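Putative O-GlcNAcase nagJ (PDB 6PV5) probably cleaves N-acetylhexosamine residues from glycans as a family 84 glycoside hydrolase; this chain is the part of it that holds the catalytic barrel. Local coordinates at residues Q313-L318 / A361-K366; P339-G344 / T355-F360; D367-W372 / K398-W403. All blocks are in the same frame, centred on the assembly; numbering follows the deposited sequence.

Interaction 1. Residues Q313-L318 / A361-K366; sequences QQAEVL and AETLDK
Ala315 CB lies 3.6 Å from Thr363 CB, with Thr363 CG2 almost as near. That methyl lies anti to the backbone N (OG1 takes chi1 -49°), which carries it across to the other helix, where Thr363 CG2 also touches Glu316 CG at 3.9 Å. The second half of the contact is made by leucines: Leu364 CD1 packs against Leu318 CD1 at 3.6 Å and lies close to Leu318 CB. A chi1 of -174° swings the Leu364 branches away from its backbone N and brings CD1 up to Leu318. No hydrogen bond crosses between the segments; with the small Ala315 at the closest approach, Ala315 CA and Leu364 CA are 5.0 Å apart. The contact joins two helices on the outside of the catalytic (beta/alpha)8 barrel, 311-326 and 355-363, at the point where the second ends and Leu364 leaves helical geometry. Thr363 OG1 turns back to the carbonyl of Glu359 in its own helix. Further out, Asn319 of helix 311-326 bonds Thr363 O and Asp365 N, and Arg397 bonds the carbonyls of Leu364 and Asp365, which probably steadies the turn after the helix.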
loop_
_atom_site.group_PDB
_atom_site.type_symbol
_atom_site.label_atom_id
_atom_site.label_comp_id
_atom_site.label_asym_id
_atom_site.label_seq_id
_atom_site.Cartn_x
_atom_site.Cartn_y
_atom_site.Cartn_z
ATOM N N GLN A 313 5.029 -3.436 -32.599
ATOM C CA GLN A 313 3.627 -3.803 -32.760
ATOM C C GLN A 313 2.837 -3.553 -31.479
ATOM O O GLN A 313 1.706 -3.061 -31.539
ATOM C CB GLN A 313 3.498 -5.249 -33.245
ATOM C CG GLN A 313 4.067 -5.440 -34.646
ATOM C CD GLN A 313 4.174 -6.863 -35.135
ATOM O OE1 GLN A 313 4.666 -7.755 -34.448
ATOM N NE2 GLN A 313 3.745 -7.085 -36.365
ATOM N N GLN A 314 3.440 -3.861 -30.318
ATOM C CA GLN A 314 2.747 -3.642 -29.052
ATOM C C GLN A 314 2.551 -2.145 -28.804
ATOM O O GLN A 314 1.492 -1.717 -28.347
ATOM C CB GLN A 314 3.473 -4.307 -27.874
ATOM C CG GLN A 314 3.567 -5.829 -27.977
ATOM C CD GLN A 314 4.468 -6.435 -26.925
ATOM O OE1 GLN A 314 4.924 -5.769 -25.994
ATOM N NE2 GLN A 314 4.705 -7.732 -27.043
ATOM N N ALA A 315 3.593 -1.350 -29.076
ATOM C CA ALA A 315 3.506 0.079 -28.852
ATOM C C ALA A 315 2.485 0.682 -29.814
ATOM O O ALA A 315 1.739 1.591 -29.440
ATOM C CB ALA A 315 4.864 0.713 -29.004
ATOM N N GLU A 316 2.450 0.157 -31.043
ATOM C CA GLU A 316 1.524 0.678 -32.041
ATOM C C GLU A 316 0.072 0.429 -31.634
ATOM O O GLU A 316 -0.740 1.352 -31.719
ATOM C CB GLU A 316 1.862 0.185 -33.450
ATOM C CG GLU A 316 3.065 0.912 -34.018
ATOM C CD GLU A 316 3.515 0.416 -35.380
ATOM O OE1 GLU A 316 2.941 -0.595 -35.864
ATOM O OE2 GLU A 316 4.440 1.049 -35.958
ATOM N N VAL A 317 -0.234 -0.797 -31.168
ATOM C CA VAL A 317 -1.560 -1.123 -30.651
ATOM C C VAL A 317 -1.927 -0.110 -29.575
ATOM O O VAL A 317 -3.034 0.419 -29.596
ATOM C CB VAL A 317 -1.666 -2.575 -30.137
ATOM C CG1 VAL A 317 -2.803 -2.761 -29.138
ATOM C CG2 VAL A 317 -1.770 -3.576 -31.277
ATOM N N LEU A 318 -0.966 0.200 -28.688
ATOM C CA LEU A 318 -1.186 1.146 -27.601
ATOM C C LEU A 318 -1.424 2.569 -28.119
ATOM O O LEU A 318 -2.246 3.296 -27.559
ATOM C CB LEU A 318 0.008 1.141 -26.631
ATOM C CG LEU A 318 0.203 -0.099 -25.742
ATOM C CD1 LEU A 318 1.460 0.056 -24.888
ATOM C CD2 LEU A 318 -0.994 -0.326 -24.821
ATOM N N ALA A 361 10.026 1.623 -26.418
ATOM C CA ALA A 361 10.112 2.959 -25.849
ATOM C C ALA A 361 10.119 4.039 -26.941
ATOM O O ALA A 361 9.522 5.100 -26.771
ATOM C CB ALA A 361 11.330 3.075 -24.962
ATOM N N GLU A 362 10.827 3.780 -28.042
ATOM C CA GLU A 362 10.969 4.755 -29.115
ATOM C C GLU A 362 9.622 4.970 -29.796
ATOM O O GLU A 362 9.291 6.098 -30.123
ATOM C CB GLU A 362 12.009 4.285 -30.134
ATOM N N THR A 363 8.840 3.894 -29.974
ATOM C CA THR A 363 7.550 3.977 -30.644
ATOM C C THR A 363 6.457 4.599 -29.773
ATOM O O THR A 363 5.566 5.247 -30.305
ATOM C CB THR A 363 7.088 2.598 -31.119
ATOM O OG1 THR A 363 8.202 2.049 -31.806
ATOM C CG2 THR A 363 5.881 2.625 -32.027
ATOM N N LEU A 364 6.496 4.398 -28.449
ATOM C CA LEU A 364 5.320 4.609 -27.611
ATOM C C LEU A 364 5.113 6.091 -27.319
ATOM O O LEU A 364 6.043 6.740 -26.866
ATOM C CB LEU A 364 5.523 3.846 -26.295
ATOM C CG LEU A 364 4.325 3.828 -25.346
ATOM C CD1 LEU A 364 3.206 2.970 -25.929
ATOM C CD2 LEU A 364 4.724 3.318 -23.957
ATOM N N ASP A 365 3.870 6.593 -27.491
ATOM C CA ASP A 365 3.506 7.967 -27.167
ATOM C C ASP A 365 3.826 8.324 -25.715
ATOM O O ASP A 365 3.441 7.613 -24.782
ATOM C CB ASP A 365 1.994 8.197 -27.269
ATOM C CG ASP A 365 1.354 8.117 -28.646
ATOM O OD1 ASP A 365 2.096 8.057 -29.660
ATOM O OD2 ASP A 365 0.090 8.134 -28.692
ATOM N N LYS A 366 4.367 9.528 -25.530
ATOM C CA LYS A 366 4.913 9.994 -24.265
ATOM C C LYS A 366 3.855 10.194 -23.179
ATOM O O LYS A 366 4.193 10.232 -21.989
ATOM C CB LYS A 366 5.781 11.243 -24.445
ATOM C CG LYS A 366 7.108 11.008 -25.163
ATOM C CD LYS A 366 8.177 12.036 -24.823
ATOM C CE LYS A 366 9.155 12.343 -25.944
ATOM N NZ LYS A 366 9.611 11.121 -26.657
#

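Interaction 2. Residues P339-G344 / T355-F360; sequences PVEYWG and TYTKEF. With EDO (1,2-ethanediol), chain F.
Segment 339-344, an irregular loop, runs beside the first turns of helix 355-363, with Glu341 CA and Thr357 CA 6.7 Å apart. Val340 N donates an almost straight hydrogen bond (176°) to Tyr356 OH at 3.0 Å, and Gln314 also bonds this hydroxyl, so two partners fix the end of the ring. Tyr356 swings its ring toward the loop because chi1 (168°) sets CG opposite the backbone N. Val340 CB lies over one face, 3.9 Å from the Tyr356 centroid in a CH-pi contact, and Phe360 CB over the opposite one, both displaced toward the rim; Pro339 CB lies at the edge in the ring plane. Pro339 CB also packs on Phe360 CE2 at 4.0 Å. The extended Glu341 chain runs antiparallel to the Tyr356 side chain, its carboxylate turned 68° from the ring. Glu341 OE1 receives Thr357 OG1 at 2.7 Å on the anti lone pair and a weak bond from Thr357 N, while OE2 forms a salt bridge with Arg309. An ethanediol, probably from the crystallisation liquor, links OE2 to Tyr356 N, and a water joins Glu341 O to Thr357 OG1. The loop follows barrel strand 336-338, and Tyr342 OH bonds Asp305, the predicted proton donor, which places the loop beside the probable active site. Helix 311-326 flanks Val340 and Phe360, whereas Tyr395 of helix 385-395 packs on Pro339, Thr357 and Phe360.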
loop_
_atom_site.group_PDB
_atom_site.type_symbol
_atom_site.label_atom_id
_atom_site.label_comp_id
_atom_site.label_asym_id
_atom_site.label_seq_id
_atom_site.Cartn_x
_atom_site.Cartn_y
_atom_site.Cartn_z
ATOM N N PRO A 339 5.498 -3.159 -19.995
ATOM C CA PRO A 339 6.201 -3.818 -21.092
ATOM C C PRO A 339 6.479 -5.294 -20.809
ATOM O O PRO A 339 6.305 -5.758 -19.680
ATOM C CB PRO A 339 7.529 -3.055 -21.223
ATOM C CG PRO A 339 7.526 -1.994 -20.141
ATOM C CD PRO A 339 6.356 -2.258 -19.225
ATOM N N VAL A 340 6.937 -6.004 -21.847
ATOM C CA VAL A 340 7.453 -7.352 -21.707
ATOM C C VAL A 340 8.702 -7.315 -20.816
ATOM O O VAL A 340 8.823 -8.135 -19.914
ATOM C CB VAL A 340 7.733 -7.997 -23.081
ATOM C CG1 VAL A 340 8.515 -9.296 -22.960
ATOM C CG2 VAL A 340 6.459 -8.217 -23.884
ATOM N N GLU A 341 9.609 -6.357 -21.069
ATOM C CA GLU A 341 10.823 -6.183 -20.283
ATOM C C GLU A 341 10.520 -5.219 -19.141
ATOM O O GLU A 341 10.780 -4.024 -19.240
ATOM C CB GLU A 341 12.007 -5.759 -21.176
ATOM C CG GLU A 341 12.460 -6.850 -22.140
ATOM C CD GLU A 341 13.468 -6.535 -23.246
ATOM O OE1 GLU A 341 13.777 -5.343 -23.499
ATOM O OE2 GLU A 341 13.939 -7.495 -23.876
ATOM N N TYR A 342 9.939 -5.732 -18.047
ATOM C CA TYR A 342 9.334 -4.818 -17.096
ATOM C C TYR A 342 10.236 -4.577 -15.897
ATOM O O TYR A 342 9.885 -3.762 -15.056
ATOM C CB TYR A 342 7.933 -5.249 -16.653
ATOM C CG TYR A 342 7.813 -6.650 -16.106
ATOM C CD1 TYR A 342 7.432 -7.703 -16.921
ATOM C CD2 TYR A 342 8.081 -6.919 -14.768
ATOM C CE1 TYR A 342 7.338 -8.999 -16.433
ATOM C CE2 TYR A 342 7.976 -8.202 -14.264
ATOM C CZ TYR A 342 7.615 -9.243 -15.094
ATOM O OH TYR A 342 7.553 -10.505 -14.577
ATOM N N TRP A 343 11.375 -5.277 -15.819
ATOM C CA TRP A 343 12.348 -4.964 -14.780
ATOM C C TRP A 343 13.611 -4.363 -15.401
ATOM O O TRP A 343 13.939 -4.625 -16.552
ATOM C CB TRP A 343 12.596 -6.169 -13.844
ATOM C CG TRP A 343 13.250 -7.367 -14.463
ATOM C CD1 TRP A 343 14.578 -7.686 -14.405
ATOM C CD2 TRP A 343 12.627 -8.414 -15.227
ATOM N NE1 TRP A 343 14.828 -8.841 -15.088
ATOM C CE2 TRP A 343 13.640 -9.333 -15.567
ATOM C CE3 TRP A 343 11.312 -8.684 -15.633
ATOM C CZ2 TRP A 343 13.387 -10.484 -16.312
ATOM C CZ3 TRP A 343 11.063 -9.825 -16.368
ATOM C CH2 TRP A 343 12.089 -10.706 -16.716
ATOM N N GLY A 344 14.280 -3.487 -14.654
ATOM C CA GLY A 344 15.403 -2.727 -15.179
ATOM C C GLY A 344 16.456 -3.582 -15.881
ATOM O O GLY A 344 16.865 -3.273 -17.007
ATOM N N THR A 355 16.823 -4.664 -27.619
ATOM C CA THR A 355 16.009 -4.383 -28.792
ATOM C C THR A 355 14.549 -4.139 -28.409
ATOM O O THR A 355 13.972 -3.123 -28.804
ATOM C CB THR A 355 16.128 -5.497 -29.842
ATOM O OG1 THR A 355 17.509 -5.790 -30.032
ATOM C CG2 THR A 355 15.504 -5.133 -31.171
ATOM N N TYR A 356 13.937 -5.056 -27.646
ATOM C CA TYR A 356 12.518 -4.871 -27.348
ATOM C C TYR A 356 12.262 -3.495 -26.729
ATOM O O TYR A 356 11.344 -2.781 -27.138
ATOM C CB TYR A 356 11.908 -6.032 -26.545
ATOM C CG TYR A 356 10.539 -5.705 -25.988
ATOM C CD1 TYR A 356 9.386 -6.069 -26.667
ATOM C CD2 TYR A 356 10.396 -4.975 -24.820
ATOM C CE1 TYR A 356 8.124 -5.761 -26.176
ATOM C CE2 TYR A 356 9.144 -4.616 -24.339
ATOM C CZ TYR A 356 8.004 -5.023 -25.012
ATOM O OH TYR A 356 6.767 -4.681 -24.551
ATOM N N THR A 357 13.074 -3.129 -25.731
ATOM C CA THR A 357 12.853 -1.898 -24.987
ATOM C C THR A 357 13.090 -0.701 -25.899
ATOM O O THR A 357 12.395 0.317 -25.788
ATOM C CB THR A 357 13.737 -1.821 -23.732
ATOM O OG1 THR A 357 13.280 -2.821 -22.816
ATOM C CG2 THR A 357 13.673 -0.470 -23.050
ATOM N N LYS A 358 14.111 -0.830 -26.757
ATOM C CA LYS A 358 14.476 0.236 -27.671
ATOM C C LYS A 358 13.271 0.551 -28.562
ATOM O O LYS A 358 12.824 1.678 -28.620
ATOM C CB LYS A 358 15.719 -0.166 -28.471
ATOM C CG LYS A 358 16.142 0.807 -29.557
ATOM C CD LYS A 358 17.414 0.385 -30.268
ATOM C CE LYS A 358 17.819 1.357 -31.357
ATOM N NZ LYS A 358 17.822 2.755 -30.858
ATOM N N GLU A 359 12.728 -0.481 -29.194
ATOM C CA GLU A 359 11.614 -0.357 -30.116
ATOM C C GLU A 359 10.339 0.044 -29.382
ATOM O O GLU A 359 9.622 0.932 -29.845
ATOM C CB GLU A 359 11.463 -1.672 -30.878
ATOM C CG GLU A 359 12.726 -2.017 -31.642
ATOM C CD GLU A 359 12.576 -3.151 -32.631
ATOM O OE1 GLU A 359 11.550 -3.867 -32.552
ATOM O OE2 GLU A 359 13.493 -3.315 -33.479
ATOM N N PHE A 360 10.067 -0.596 -28.232
ATOM C CA PHE A 360 8.873 -0.270 -27.470
ATOM C C PHE A 360 8.911 1.196 -27.033
ATOM O O PHE A 360 7.942 1.931 -27.253
ATOM C CB PHE A 360 8.619 -1.271 -26.332
ATOM C CG PHE A 360 7.311 -1.091 -25.598
ATOM C CD1 PHE A 360 6.122 -1.600 -26.109
ATOM C CD2 PHE A 360 7.256 -0.400 -24.389
ATOM C CE1 PHE A 360 4.924 -1.422 -25.423
ATOM C CE2 PHE A 360 6.061 -0.237 -23.697
ATOM C CZ PHE A 360 4.893 -0.759 -24.214
HETATM C C1 EDO F . 15.800 -8.454 -26.555
HETATM O O1 EDO F . 15.065 -7.304 -26.238
HETATM C C2 EDO F . 14.850 -9.307 -27.190
HETATM O O2 EDO F . 14.368 -8.504 -28.240
HETATM O O HOH W 1 11.028 -2.372 -21.437
#

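Interaction 3. Residues D367-W372 / K398-W403; sequences DIEVMW and KMMLWW
Met371 and Met400 pair as neighbours in a parallel sheet, their CA atoms 4.5 Å apart, and three backbone hydrogen bonds join strands 369-372 and 399-403: Met400 N to Val370 O, Trp372 N to Met400 O at 2.9 Å, and Trp402 N to Trp372 O. Met371 CA and Leu401 CA add C-H...O contacts to the carbonyls of Met400 and Trp372. At the start of the pair, one water accepts from Val370 N (2.8 Å) and lies within bonding distance of Glu369 OE1 and Lys398 O; Glu369 OE2 forms a salt bridge with Lys187.

Aromatic contacts come next. Leu401 CD1 makes a CH-pi contact over one face of the Trp372 six-membered ring, 4.1 Å from its centroid. Trp402 is met at its edge: Met371 SD lies 5.2 Å from the six-membered centroid of Trp402, a Met-aromatic contact, and the methyl CE lies in the ring plane, brought there by the bend at chi3 (-62°).

Apolar packing fills in the rest. Val370 CG1 touches Met399 CE at 3.6 Å, the two side chains running alongside each other, while Met399 CB borders Trp372 CZ3. Met371 CG meets Met400 CB. Of a different kind is the end of the extended Met400, whose methyl CE rests against the Glu369 carboxylate, 3.8 Å from Glu369 CD.

Met371 and Met400 share one face of the sheet, Trp372 and Leu401 the other. The strands are the sixth and seventh of the barrel, joined by helix 385-395 in a beta-alpha-beta crossover; that helix packs on Val370, Trp372 and Met399, strand 336-338 borders 369-372, and strand 431-436 borders 399-403.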
loop_
_atom_site.group_PDB
_atom_site.type_symbol
_atom_site.label_atom_id
_atom_site.label_comp_id
_atom_site.label_asym_id
_atom_site.label_seq_id
_atom_site.Cartn_x
_atom_site.Cartn_y
_atom_site.Cartn_z
ATOM N N ASP A 367 2.582 10.325 -23.562
ATOM C CA ASP A 367 1.557 10.571 -22.558
ATOM C C ASP A 367 0.944 9.251 -22.070
ATOM O O ASP A 367 0.012 9.264 -21.265
ATOM C CB ASP A 367 0.551 11.624 -23.039
ATOM C CG ASP A 367 -0.294 11.191 -24.224
ATOM O OD1 ASP A 367 -0.028 10.090 -24.787
ATOM O OD2 ASP A 367 -1.217 11.958 -24.585
ATOM N N ILE A 368 1.461 8.115 -22.571
ATOM C CA ILE A 368 1.074 6.806 -22.063
ATOM C C ILE A 368 1.971 6.472 -20.873
ATOM O O ILE A 368 3.182 6.596 -20.974
ATOM C CB ILE A 368 1.153 5.729 -23.159
ATOM C CG1 ILE A 368 0.163 6.007 -24.299
ATOM C CG2 ILE A 368 0.971 4.340 -22.552
ATOM C CD1 ILE A 368 0.383 5.155 -25.546
ATOM N N GLU A 369 1.355 6.040 -19.762
ATOM C CA GLU A 369 2.049 5.728 -18.521
ATOM C C GLU A 369 2.622 4.320 -18.628
ATOM O O GLU A 369 1.989 3.454 -19.224
ATOM C CB GLU A 369 1.090 5.884 -17.338
ATOM C CG GLU A 369 0.342 7.214 -17.350
ATOM C CD GLU A 369 1.177 8.414 -16.917
ATOM O OE1 GLU A 369 2.423 8.273 -16.804
ATOM O OE2 GLU A 369 0.587 9.486 -16.672
ATOM N N VAL A 370 3.842 4.134 -18.092
ATOM C CA VAL A 370 4.571 2.873 -18.163
ATOM C C VAL A 370 5.022 2.463 -16.760
ATOM O O VAL A 370 5.698 3.229 -16.069
ATOM C CB VAL A 370 5.769 2.923 -19.130
ATOM C CG1 VAL A 370 6.472 1.576 -19.235
ATOM C CG2 VAL A 370 5.337 3.345 -20.528
ATOM N N MET A 371 4.661 1.223 -16.391
ATOM C CA MET A 371 4.967 0.629 -15.094
ATOM C C MET A 371 6.214 -0.237 -15.225
ATOM O O MET A 371 6.433 -0.893 -16.240
ATOM C CB MET A 371 3.789 -0.216 -14.577
ATOM C CG MET A 371 2.579 0.662 -14.230
ATOM S SD MET A 371 1.125 -0.200 -13.515
ATOM C CE MET A 371 0.629 -1.325 -14.816
ATOM N N TRP A 372 7.051 -0.200 -14.190
ATOM C CA TRP A 372 8.151 -1.141 -14.123
ATOM C C TRP A 372 8.359 -1.518 -12.660
ATOM O O TRP A 372 7.804 -0.862 -11.771
ATOM C CB TRP A 372 9.400 -0.544 -14.806
ATOM C CG TRP A 372 10.526 -0.079 -13.930
ATOM C CD1 TRP A 372 11.795 -0.594 -13.911
ATOM C CD2 TRP A 372 10.546 1.054 -13.038
ATOM N NE1 TRP A 372 12.593 0.125 -13.055
ATOM C CE2 TRP A 372 11.847 1.122 -12.482
ATOM C CE3 TRP A 372 9.590 1.993 -12.623
ATOM C CZ2 TRP A 372 12.215 2.093 -11.551
ATOM C CZ3 TRP A 372 9.956 2.955 -11.708
ATOM C CH2 TRP A 372 11.247 3.007 -11.176
ATOM N N LYS A 398 8.530 10.227 -16.835
ATOM C CA LYS A 398 8.400 9.722 -15.482
ATOM C C LYS A 398 7.728 8.346 -15.486
ATOM O O LYS A 398 6.702 8.128 -16.119
ATOM C CB LYS A 398 7.641 10.724 -14.623
ATOM C CG LYS A 398 8.462 11.922 -14.188
ATOM C CD LYS A 398 7.711 12.733 -13.162
ATOM C CE LYS A 398 8.492 13.893 -12.596
ATOM N NZ LYS A 398 7.986 14.245 -11.250
ATOM N N MET A 399 8.356 7.401 -14.790
ATOM C CA MET A 399 7.881 6.025 -14.793
ATOM C C MET A 399 6.843 5.855 -13.680
ATOM O O MET A 399 6.714 6.727 -12.820
ATOM C CB MET A 399 9.077 5.098 -14.559
ATOM C CG MET A 399 10.085 5.159 -15.706
ATOM S SD MET A 399 9.406 4.728 -17.333
ATOM C CE MET A 399 9.119 2.963 -17.211
ATOM N N MET A 400 6.129 4.724 -13.688
ATOM C CA MET A 400 5.303 4.329 -12.547
ATOM C C MET A 400 5.880 3.063 -11.895
ATOM O O MET A 400 6.203 2.102 -12.578
ATOM C CB MET A 400 3.862 4.079 -13.013
ATOM C CG MET A 400 3.221 5.351 -13.538
ATOM S SD MET A 400 1.428 5.487 -13.324
ATOM C CE MET A 400 1.242 7.271 -13.316
ATOM N N LEU A 401 6.039 3.067 -10.572
ATOM C CA LEU A 401 6.674 1.927 -9.927
ATOM C C LEU A 401 5.616 0.911 -9.471
ATOM O O LEU A 401 4.772 1.224 -8.640
ATOM C CB LEU A 401 7.537 2.422 -8.763
ATOM C CG LEU A 401 8.183 1.319 -7.910
ATOM C CD1 LEU A 401 9.145 0.428 -8.717
ATOM C CD2 LEU A 401 8.890 1.918 -6.697
ATOM N N TRP A 402 5.646 -0.284 -10.063
ATOM C CA TRP A 402 4.855 -1.403 -9.607
ATOM C C TRP A 402 5.661 -2.103 -8.506
ATOM O O TRP A 402 6.697 -2.713 -8.762
ATOM C CB TRP A 402 4.577 -2.314 -10.799
ATOM C CG TRP A 402 3.906 -3.612 -10.472
ATOM C CD1 TRP A 402 4.313 -4.548 -9.563
ATOM C CD2 TRP A 402 2.732 -4.155 -11.104
ATOM N NE1 TRP A 402 3.469 -5.625 -9.574
ATOM C CE2 TRP A 402 2.492 -5.419 -10.511
ATOM C CE3 TRP A 402 1.863 -3.695 -12.104
ATOM C CZ2 TRP A 402 1.418 -6.230 -10.884
ATOM C CZ3 TRP A 402 0.817 -4.512 -12.486
ATOM C CH2 TRP A 402 0.603 -5.759 -11.888
ATOM N N TRP A 403 5.227 -1.919 -7.263
ATOM C CA TRP A 403 6.047 -2.353 -6.144
ATOM C C TRP A 403 5.556 -3.694 -5.605
ATOM O O TRP A 403 4.450 -3.777 -5.063
ATOM C CB TRP A 403 6.085 -1.276 -5.066
ATOM C CG TRP A 403 7.050 -1.640 -3.989
ATOM C CD1 TRP A 403 6.773 -1.791 -2.661
ATOM C CD2 TRP A 403 8.439 -1.967 -4.161
ATOM N NE1 TRP A 403 7.909 -2.151 -1.992
ATOM C CE2 TRP A 403 8.938 -2.295 -2.887
ATOM C CE3 TRP A 403 9.295 -2.032 -5.269
ATOM C CZ2 TRP A 403 10.263 -2.679 -2.682
ATOM C CZ3 TRP A 403 10.610 -2.392 -5.065
ATOM C CH2 TRP A 403 11.074 -2.727 -3.791
HETATM O O HOH W 2 4.722 6.357 -16.678
#

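In the fold
From the N terminus, helix 311-326 comes first; interaction 1 closes the loop from it to the end of helix 355-363. Interaction 2 nests inside that loop, folding the segment after strand 336-338 back onto the start of the same helix 355-363. The two contacts meet where helix 311-326 lies against helix 355-363, Leu318 packing on Phe360. Interaction 3 follows in series, closing a second loop around helix 385-395. It touches interaction 1 where Leu364 packs on Val370, and interaction 2 where Pro339 and Tyr342 approach Val370, Met371 and Trp372. Together the three tie adjacent outer helices, a loop near the probable active site and two neighbouring strands of one barrel.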